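Plasma serine protease inhibitor (Homo sapiens, PDB 3DY0) inhibits serine proteases in plasma and other body fluids with the help of heparin, trapping each irreversibly after the protease cleaves the inhibitor's reactive centre loop. Local coordinates at residues A[94-100]-A[160-164]; A[173-179]-A[318-322]; A[181-185]-A[196-201]. Residue numbers count along the deposited sequence, not the author numbering.

Interaction 1: A[94-100]-A[160-164]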
loop_
_atom_site.group_PDB
_atom_site.type_symbol
_atom_site.label_atom_id
_atom_site.label_comp_id
_atom_site.label_asym_id
_atom_site.label_seq_id
_atom_site.Cartn_x
_atom_site.Cartn_y
_atom_site.Cartn_z
ATOM N N GLY A 94 5.520 -10.769 1.837
ATOM C CA GLY A 94 6.496 -11.339 2.749
ATOM C C GLY A 94 7.187 -10.353 3.668
ATOM O O GLY A 94 7.100 -9.138 3.482
ATOM N N ASN A 95 7.898 -10.897 4.652
ATOM C CA ASN A 95 8.596 -10.098 5.651
ATOM C C ASN A 95 10.002 -10.611 5.926
ATOM O O ASN A 95 10.272 -11.807 5.801
ATOM C CB ASN A 95 7.784 -10.123 6.940
ATOM C CG ASN A 95 6.361 -9.683 6.716
ATOM O OD1 ASN A 95 6.121 -8.541 6.336
ATOM N ND2 ASN A 95 5.407 -10.588 6.929
ATOM N N ALA A 96 10.888 -9.700 6.312
ATOM C CA ALA A 96 12.267 -10.068 6.604
ATOM C C ALA A 96 12.890 -9.102 7.595
ATOM O O ALA A 96 12.545 -7.922 7.638
ATOM C CB ALA A 96 13.086 -10.083 5.316
ATOM N N LEU A 97 13.804 -9.623 8.404
ATOM C CA LEU A 97 14.521 -8.810 9.373
ATOM C C LEU A 97 16.002 -8.851 9.018
ATOM O O LEU A 97 16.578 -9.926 8.864
ATOM C CB LEU A 97 14.336 -9.355 10.794
ATOM C CG LEU A 97 13.059 -9.021 11.564
ATOM C CD1 LEU A 97 12.988 -9.880 12.820
ATOM C CD2 LEU A 97 13.053 -7.540 11.936
ATOM N N PHE A 98 16.601 -7.679 8.853
ATOM C CA PHE A 98 18.031 -7.584 8.574
ATOM C C PHE A 98 18.600 -7.012 9.862
ATOM O O PHE A 98 18.321 -5.868 10.221
ATOM C CB PHE A 98 18.288 -6.657 7.388
ATOM C CG PHE A 98 17.821 -7.219 6.080
ATOM C CD1 PHE A 98 16.514 -7.015 5.643
ATOM C CD2 PHE A 98 18.672 -7.996 5.302
ATOM C CE1 PHE A 98 16.065 -7.578 4.451
ATOM C CE2 PHE A 98 18.236 -8.566 4.110
ATOM C CZ PHE A 98 16.925 -8.355 3.684
ATOM N N THR A 99 19.395 -7.813 10.565
ATOM C CA THR A 99 19.968 -7.378 11.833
ATOM C C THR A 99 21.486 -7.452 11.888
ATOM O O THR A 99 22.095 -8.392 11.381
ATOM C CB THR A 99 19.414 -8.215 12.999
ATOM O OG1 THR A 99 19.758 -9.593 12.804
ATOM C CG2 THR A 99 17.900 -8.079 13.074
ATOM N N ASP A 100 22.085 -6.448 12.519
ATOM C CA ASP A 100 23.533 -6.386 12.667
ATOM C C ASP A 100 23.898 -7.386 13.767
ATOM O O ASP A 100 23.090 -7.651 14.657
ATOM C CB ASP A 100 23.951 -4.974 13.084
ATOM C CG ASP A 100 25.430 -4.717 12.878
ATOM O OD1 ASP A 100 25.853 -4.546 11.714
ATOM O OD2 ASP A 100 26.172 -4.693 13.881
ATOM N N VAL A 160 20.782 -0.379 12.945
ATOM C CA VAL A 160 21.123 -1.640 13.589
ATOM C C VAL A 160 20.186 -2.758 13.143
ATOM O O VAL A 160 20.553 -3.933 13.156
ATOM C CB VAL A 160 21.065 -1.510 15.126
ATOM C CG1 VAL A 160 22.073 -0.473 15.591
ATOM C CG2 VAL A 160 19.664 -1.124 15.571
ATOM N N VAL A 161 18.976 -2.380 12.745
ATOM C CA VAL A 161 17.982 -3.339 12.285
ATOM C C VAL A 161 17.076 -2.679 11.259
ATOM O O VAL A 161 16.720 -1.512 11.401
ATOM C CB VAL A 161 17.053 -3.824 13.435
ATOM C CG1 VAL A 161 16.036 -4.828 12.895
ATOM C CG2 VAL A 161 17.873 -4.440 14.564
ATOM N N ILE A 162 16.725 -3.421 10.219
ATOM C CA ILE A 162 15.789 -2.917 9.224
ATOM C C ILE A 162 14.791 -4.033 8.982
ATOM O O ILE A 162 15.160 -5.153 8.621
ATOM C CB ILE A 162 16.467 -2.526 7.889
ATOM C CG1 ILE A 162 17.400 -1.331 8.119
ATOM C CG2 ILE A 162 15.391 -2.157 6.853
ATOM C CD1 ILE A 162 18.024 -0.763 6.849
ATOM N N MET A 163 13.520 -3.723 9.218
ATOM C CA MET A 163 12.442 -4.684 9.031
ATOM C C MET A 163 11.803 -4.372 7.695
ATOM O O MET A 163 11.428 -3.229 7.435
ATOM C CB MET A 163 11.422 -4.544 10.160
ATOM C CG MET A 163 10.239 -5.481 10.045
ATOM S SD MET A 163 9.237 -5.402 11.536
ATOM C CE MET A 163 8.607 -3.726 11.417
ATOM N N VAL A 164 11.687 -5.389 6.854
ATOM C CA VAL A 164 11.132 -5.207 5.521
ATOM C C VAL A 164 9.871 -5.999 5.232
ATOM O O VAL A 164 9.742 -7.158 5.626
ATOM C CB VAL A 164 12.175 -5.608 4.445
ATOM C CG1 VAL A 164 11.554 -5.548 3.045
ATOM C CG2 VAL A 164 13.396 -4.707 4.543
#
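Strands 94-99 and 160-164 run antiparallel, at 173° and with 4.7 Å between axes, so their side chains interlock on two faces. On one face Val164 is the main bump. It stands opposite Ala96, whose lone methyl leaves a hollow, and its CG2 lies 3.9 Å from Phe98 CE1, so the phenyl ring closes the far side of that hollow. Helix 129-143 covers this surface, with Tyr139, Ile136 and Val140 resting on Ala96, Phe98, Ile162 and Val164. On the other face Leu97 is the bump: its CD2 touches both Met163 CB, at 3.8 Å, and Val161 CG1, at 4.1 Å. Thr99 adds its methyl, CG2 to Val161 CG1 being 3.8 Å, and Met163 extends onward to Met42 of helix 33-45. The beta-branched valines suit an extended backbone and give broad, rigid surfaces. Between the faces run five backbone hydrogen bonds, among them Val164 N to Ala96 O (2.8 Å), Phe98 N to Ile162 O (2.9 Å) and Asp100 N to Val160 O (3.0 Å). The chemistry is thus divided: main-chain polarity is satisfied within the sheet, while largely apolar side chains let helix 129-143 cover one face and helix 33-45 part of the other.

Interaction 2: A[173-179]-A[318-322]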
loop_
_atom_site.group_PDB
_atom_site.type_symbol
_atom_site.label_atom_id
_atom_site.label_comp_id
_atom_site.label_asym_id
_atom_site.label_seq_id
_atom_site.Cartn_x
_atom_site.Cartn_y
_atom_site.Cartn_z
ATOM N N TRP A 173 -6.234 -8.727 -16.998
ATOM C CA TRP A 173 -7.634 -8.346 -16.842
ATOM C C TRP A 173 -8.396 -9.602 -17.240
ATOM O O TRP A 173 -7.892 -10.403 -18.027
ATOM C CB TRP A 173 -8.022 -7.239 -17.822
ATOM C CG TRP A 173 -7.382 -5.919 -17.579
ATOM C CD1 TRP A 173 -6.556 -5.243 -18.428
ATOM C CD2 TRP A 173 -7.548 -5.084 -16.427
ATOM N NE1 TRP A 173 -6.194 -4.038 -17.877
ATOM C CE2 TRP A 173 -6.787 -3.915 -16.648
ATOM C CE3 TRP A 173 -8.263 -5.211 -15.229
ATOM C CZ2 TRP A 173 -6.721 -2.873 -15.714
ATOM C CZ3 TRP A 173 -8.200 -4.173 -14.298
ATOM C CH2 TRP A 173 -7.431 -3.022 -14.549
ATOM N N GLU A 174 -9.593 -9.786 -16.700
ATOM C CA GLU A 174 -10.399 -10.938 -17.079
ATOM C C GLU A 174 -10.655 -10.788 -18.581
ATOM O O GLU A 174 -10.623 -11.763 -19.336
ATOM C CB GLU A 174 -11.717 -10.929 -16.310
ATOM C CG GLU A 174 -12.588 -12.139 -16.577
ATOM C CD GLU A 174 -13.844 -12.140 -15.731
ATOM O OE1 GLU A 174 -14.647 -11.195 -15.859
ATOM O OE2 GLU A 174 -14.023 -13.086 -14.937
ATOM N N THR A 175 -10.908 -9.552 -18.999
ATOM C CA THR A 175 -11.134 -9.216 -20.400
ATOM C C THR A 175 -10.181 -8.071 -20.728
ATOM O O THR A 175 -10.297 -6.980 -20.170
ATOM C CB THR A 175 -12.577 -8.751 -20.647
ATOM O OG1 THR A 175 -13.482 -9.817 -20.335
ATOM C CG2 THR A 175 -12.758 -8.329 -22.103
ATOM N N SER A 176 -9.235 -8.321 -21.625
ATOM C CA SER A 176 -8.262 -7.301 -21.996
ATOM C C SER A 176 -8.857 -6.193 -22.855
ATOM O O SER A 176 -9.936 -6.343 -23.431
ATOM C CB SER A 176 -7.098 -7.937 -22.757
ATOM O OG SER A 176 -7.507 -8.333 -24.055
ATOM N N PHE A 177 -8.141 -5.076 -22.923
ATOM C CA PHE A 177 -8.547 -3.943 -23.739
ATOM C C PHE A 177 -7.875 -4.281 -25.070
ATOM O O PHE A 177 -6.790 -4.866 -25.080
ATOM C CB PHE A 177 -7.952 -2.640 -23.188
ATOM C CG PHE A 177 -8.667 -2.095 -21.978
ATOM C CD1 PHE A 177 -9.761 -1.245 -22.122
ATOM C CD2 PHE A 177 -8.236 -2.417 -20.694
ATOM C CE1 PHE A 177 -10.411 -0.721 -21.004
ATOM C CE2 PHE A 177 -8.880 -1.898 -19.569
ATOM C CZ PHE A 177 -9.970 -1.048 -19.726
ATOM N N ASN A 178 -8.506 -3.944 -26.191
ATOM C CA ASN A 178 -7.892 -4.232 -27.482
ATOM C C ASN A 178 -6.917 -3.107 -27.814
ATOM O O ASN A 178 -7.285 -1.936 -27.783
ATOM C CB ASN A 178 -8.955 -4.344 -28.577
ATOM C CG ASN A 178 -8.373 -4.784 -29.907
ATOM O OD1 ASN A 178 -7.489 -4.127 -30.458
ATOM N ND2 ASN A 178 -8.864 -5.903 -30.428
ATOM N N HIS A 179 -5.675 -3.468 -28.123
ATOM C CA HIS A 179 -4.648 -2.482 -28.450
ATOM C C HIS A 179 -5.076 -1.536 -29.567
ATOM O O HIS A 179 -4.675 -0.370 -29.590
ATOM C CB HIS A 179 -3.344 -3.187 -28.839
ATOM C CG HIS A 179 -2.580 -3.724 -27.669
ATOM N ND1 HIS A 179 -1.973 -2.907 -26.739
ATOM C CD2 HIS A 179 -2.337 -4.995 -27.267
ATOM C CE1 HIS A 179 -1.389 -3.650 -25.816
ATOM N NE2 HIS A 179 -1.596 -4.920 -26.113
ATOM N N GLU A 318 1.526 -0.285 -12.791
ATOM C CA GLU A 318 1.509 -0.179 -14.244
ATOM C C GLU A 318 0.165 -0.737 -14.682
ATOM O O GLU A 318 -0.179 -1.868 -14.344
ATOM C CB GLU A 318 2.618 -1.027 -14.873
ATOM C CG GLU A 318 4.017 -0.691 -14.400
ATOM C CD GLU A 318 5.043 -1.712 -14.850
ATOM O OE1 GLU A 318 6.232 -1.550 -14.507
ATOM O OE2 GLU A 318 4.662 -2.680 -15.546
ATOM N N VAL A 319 -0.595 0.063 -15.420
ATOM C CA VAL A 319 -1.895 -0.364 -15.922
ATOM C C VAL A 319 -1.866 -0.246 -17.436
ATOM O O VAL A 319 -1.570 0.823 -17.969
ATOM C CB VAL A 319 -3.035 0.535 -15.390
ATOM C CG1 VAL A 319 -4.321 0.282 -16.182
ATOM C CG2 VAL A 319 -3.256 0.262 -13.908
ATOM N N ASP A 320 -2.147 -1.345 -18.128
ATOM C CA ASP A 320 -2.179 -1.305 -19.582
ATOM C C ASP A 320 -3.293 -2.177 -20.142
ATOM O O ASP A 320 -4.170 -2.624 -19.405
ATOM C CB ASP A 320 -0.819 -1.687 -20.187
ATOM C CG ASP A 320 -0.335 -3.060 -19.764
ATOM O OD1 ASP A 320 -1.157 -3.905 -19.348
ATOM O OD2 ASP A 320 0.891 -3.297 -19.872
ATOM N N GLU A 321 -3.269 -2.414 -21.448
ATOM C CA GLU A 321 -4.321 -3.198 -22.074
ATOM C C GLU A 321 -4.436 -4.642 -21.602
ATOM O O GLU A 321 -5.530 -5.202 -21.585
ATOM C CB GLU A 321 -4.157 -3.170 -23.600
ATOM C CG GLU A 321 -4.340 -1.794 -24.223
ATOM C CD GLU A 321 -3.050 -0.994 -24.310
ATOM O OE1 GLU A 321 -2.065 -1.351 -23.630
ATOM O OE2 GLU A 321 -3.030 0.005 -25.063
ATOM N N SER A 322 -3.318 -5.242 -21.208
ATOM C CA SER A 322 -3.324 -6.634 -20.767
ATOM C C SER A 322 -3.682 -6.841 -19.299
ATOM O O SER A 322 -4.277 -7.857 -18.945
ATOM C CB SER A 322 -1.965 -7.281 -21.046
ATOM O OG SER A 322 -0.968 -6.755 -20.191
#
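Glu321 gives up the largest area here, 117 Å², and its bent conformation explains how a carboxylate can be buried. The backbone sets CB over the face of the His179 ring, a CH-pi contact 3.9 Å from the centroid; chi1 in m and chi2 near 90° (p) then place CG 3.9 Å from Phe177 CB and turn the carboxylate toward Thr182, whose OG1 donates to OE2. His179, also m at chi1, swings its imidazole back across the glutamate, bringing CE1 to 3.2 Å from Glu321 OE1. Trp173 takes the m rotamer with chi2 of 119°, which aims the indole edge at the turn: NE1 donates to Asp320 O (2.9 Å), and CZ2 meets Val319 CG1 at 4.0 Å. A tryptophan suits this place because one ring offers both a donor and a wide apolar surface, which Tyr223 stacks upon. Phe177, m as well, sends its ring onto Met200 and Leu267. Backbone bonds fix the loop at two points, Trp173 N to Ser322 O and Phe177 N to Glu321 O, both 2.9 Å. Asp320 turns away; its p rotamer lets OD1 accept from Ser322 OG (3.0 Å), while OD2 pairs with Arg325. The turn 320-322 leads from strand 307-319 into strand 323-335, the reactive centre loop inserted into the central sheet after cleavage. The arrangement is that of the serpin breach, the end of sheet A where the loop begins to enter, with its tryptophan and the glutamate at the base of the loop.

Interaction 3: A[181-185]-A[196-201]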
loop_
_atom_site.group_PDB
_atom_site.type_symbol
_atom_site.label_atom_id
_atom_site.label_comp_id
_atom_site.label_asym_id
_atom_site.label_seq_id
_atom_site.Cartn_x
_atom_site.Cartn_y
_atom_site.Cartn_z
ATOM N N GLY A 181 -7.802 -0.335 -29.866
ATOM C CA GLY A 181 -8.766 0.596 -29.311
ATOM C C GLY A 181 -8.120 1.686 -28.477
ATOM O O GLY A 181 -8.812 2.489 -27.854
ATOM N N THR A 182 -6.793 1.721 -28.458
ATOM C CA THR A 182 -6.087 2.732 -27.681
ATOM C C THR A 182 -5.674 3.897 -28.572
ATOM O O THR A 182 -4.996 3.709 -29.584
ATOM C CB THR A 182 -4.841 2.137 -27.009
ATOM O OG1 THR A 182 -5.230 1.023 -26.195
ATOM C CG2 THR A 182 -4.155 3.180 -26.138
ATOM N N GLN A 183 -6.096 5.097 -28.193
ATOM C CA GLN A 183 -5.784 6.297 -28.959
ATOM C C GLN A 183 -5.408 7.439 -28.023
ATOM O O GLN A 183 -5.837 7.471 -26.872
ATOM C CB GLN A 183 -6.994 6.707 -29.802
ATOM C CG GLN A 183 -7.433 5.669 -30.827
ATOM C CD GLN A 183 -6.423 5.472 -31.943
ATOM O OE1 GLN A 183 -6.094 6.409 -32.673
ATOM N NE2 GLN A 183 -5.926 4.247 -32.085
ATOM N N GLU A 184 -4.600 8.371 -28.518
ATOM C CA GLU A 184 -4.186 9.513 -27.713
ATOM C C GLU A 184 -5.363 10.446 -27.462
ATOM O O GLU A 184 -6.107 10.796 -28.382
ATOM C CB GLU A 184 -3.064 10.287 -28.413
ATOM C CG GLU A 184 -1.767 9.510 -28.566
ATOM C CD GLU A 184 -1.110 9.202 -27.236
ATOM O OE1 GLU A 184 -0.850 8.013 -26.962
ATOM O OE2 GLU A 184 -0.846 10.152 -26.464
ATOM N N GLN A 185 -5.522 10.854 -26.208
ATOM C CA GLN A 185 -6.601 11.752 -25.827
ATOM C C GLN A 185 -6.113 12.730 -24.767
ATOM O O GLN A 185 -5.073 12.516 -24.144
ATOM C CB GLN A 185 -7.791 10.952 -25.290
ATOM C CG GLN A 185 -8.387 9.963 -26.291
ATOM C CD GLN A 185 -9.062 10.641 -27.474
ATOM O OE1 GLN A 185 -9.538 9.975 -28.394
ATOM N NE2 GLN A 185 -9.112 11.968 -27.452
ATOM N N ARG A 196 -1.421 14.903 -22.556
ATOM C CA ARG A 196 -1.750 13.897 -23.564
ATOM C C ARG A 196 -1.494 12.503 -22.993
ATOM O O ARG A 196 -0.428 12.247 -22.431
ATOM C CB ARG A 196 -0.877 14.118 -24.802
ATOM C CG ARG A 196 -1.366 13.440 -26.062
ATOM C CD ARG A 196 -2.651 14.075 -26.544
ATOM N NE ARG A 196 -2.972 13.676 -27.909
ATOM C CZ ARG A 196 -4.102 13.997 -28.529
ATOM N NH1 ARG A 196 -4.315 13.596 -29.775
ATOM N NH2 ARG A 196 -5.020 14.717 -27.898
ATOM N N VAL A 197 -2.460 11.601 -23.136
ATOM C CA VAL A 197 -2.300 10.246 -22.610
ATOM C C VAL A 197 -2.870 9.189 -23.547
ATOM O O VAL A 197 -3.759 9.474 -24.347
ATOM C CB VAL A 197 -3.023 10.070 -21.249
ATOM C CG1 VAL A 197 -2.591 11.153 -20.280
ATOM C CG2 VAL A 197 -4.544 10.100 -21.449
ATOM N N PRO A 198 -2.348 7.954 -23.473
ATOM C CA PRO A 198 -2.869 6.891 -24.336
ATOM C C PRO A 198 -4.161 6.467 -23.641
ATOM O O PRO A 198 -4.122 6.056 -22.484
ATOM C CB PRO A 198 -1.802 5.797 -24.248
ATOM C CG PRO A 198 -0.582 6.502 -23.693
ATOM C CD PRO A 198 -1.168 7.488 -22.730
ATOM N N MET A 199 -5.294 6.588 -24.321
ATOM C CA MET A 199 -6.574 6.226 -23.718
ATOM C C MET A 199 -7.066 4.889 -24.249
ATOM O O MET A 199 -7.344 4.750 -25.442
ATOM C CB MET A 199 -7.612 7.316 -24.012
ATOM C CG MET A 199 -8.947 7.155 -23.295
ATOM S SD MET A 199 -8.856 7.495 -21.515
ATOM C CE MET A 199 -8.670 9.278 -21.516
ATOM N N MET A 200 -7.162 3.904 -23.361
ATOM C CA MET A 200 -7.631 2.574 -23.738
ATOM C C MET A 200 -9.146 2.611 -23.756
ATOM O O MET A 200 -9.756 3.490 -23.149
ATOM C CB MET A 200 -7.179 1.527 -22.717
ATOM C CG MET A 200 -5.713 1.600 -22.354
ATOM S SD MET A 200 -5.240 0.255 -21.256
ATOM C CE MET A 200 -6.170 0.672 -19.756
ATOM N N SER A 201 -9.756 1.658 -24.448
ATOM C CA SER A 201 -11.209 1.625 -24.499
ATOM C C SER A 201 -11.764 0.246 -24.784
ATOM O O SER A 201 -11.160 -0.548 -25.504
ATOM C CB SER A 201 -11.730 2.590 -25.563
ATOM O OG SER A 201 -11.425 2.120 -26.863
HETATM O O HOH W 1 -9.464 5.096 -27.190
HETATM O O HOH W 2 -7.746 -0.147 -25.798
HETATM O O HOH W 3 0.808 10.315 -24.439
HETATM O O HOH W 4 -0.042 12.432 -28.657
#
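Gln185, Glu184 and Arg196 lose the most surface here (92, 82 and 70 Å²), and all three have long polar side chains that lie along the partner strand. Gln185 lays its CG 3.6 Å from Met199 CB, while its backbone makes a two-way bond with Val197: Gln185 N to Val197 O and Val197 N to Gln185 O, each 2.9 Å. Glu184 projects to the other face and curls over Pro198, its OE1 3.6 Å from Pro198 CG. Proline is tolerated there because it occupies a non-hydrogen-bonded pair, where no N-H is needed toward strand 183-185. Arg196 places one face of its guanidinium against Glu184 O and Gln185 CA. Its charge pairs with Asp186, not with Glu184, whose OE2 stays 4.4 Å from Arg196 NE; water 4 spans that gap, at 3.3 Å from each atom. Gln183 and Met199 add a second two-way pair, Met199 N to Gln183 O being 2.8 Å. Farther along, Ser201 OG donates to Gly181 O (2.8 Å); a CB on Gly181 would lie only 3.2 Å from that OG, so glycine fits the tight spot. Water 1 joins Gly181 O to Met199 O, 2.8 Å from both. Met199 also packs against Tyr266, Pro268 and the backbone of the separate C-terminal peptide. Strands 183-188 and 194-211, joined by connection 189-193, form a beta hairpin, with 128° between the short strand segments, well short of the 180° of a flat antiparallel pair; it corresponds to strands 4 and 3 of sheet C in the serpin fold.

Along the chain, interaction 1 closes before interaction 2 opens, and interaction 3 is nested inside the loop that interaction 2 closes. Interactions 2 and 3 are neighbours, with centres 12 Å apart: Glu321 OE2 is 2.7 Å from Thr182 OG1, a probable hydrogen bond. Interaction 1 lies on the opposite side of the chain's centre, 36 and 43 Å from interactions 2 and 3 between centres. Strand 159-172 joins interactions 1 and 2, pairing with 90-99 in the first and leading into loop 173-179. The inserted strand 323-335 runs beside it, so interactions 1 and 2 lie near the two ends of the inserted reactive loop, with interaction 3 beside its start.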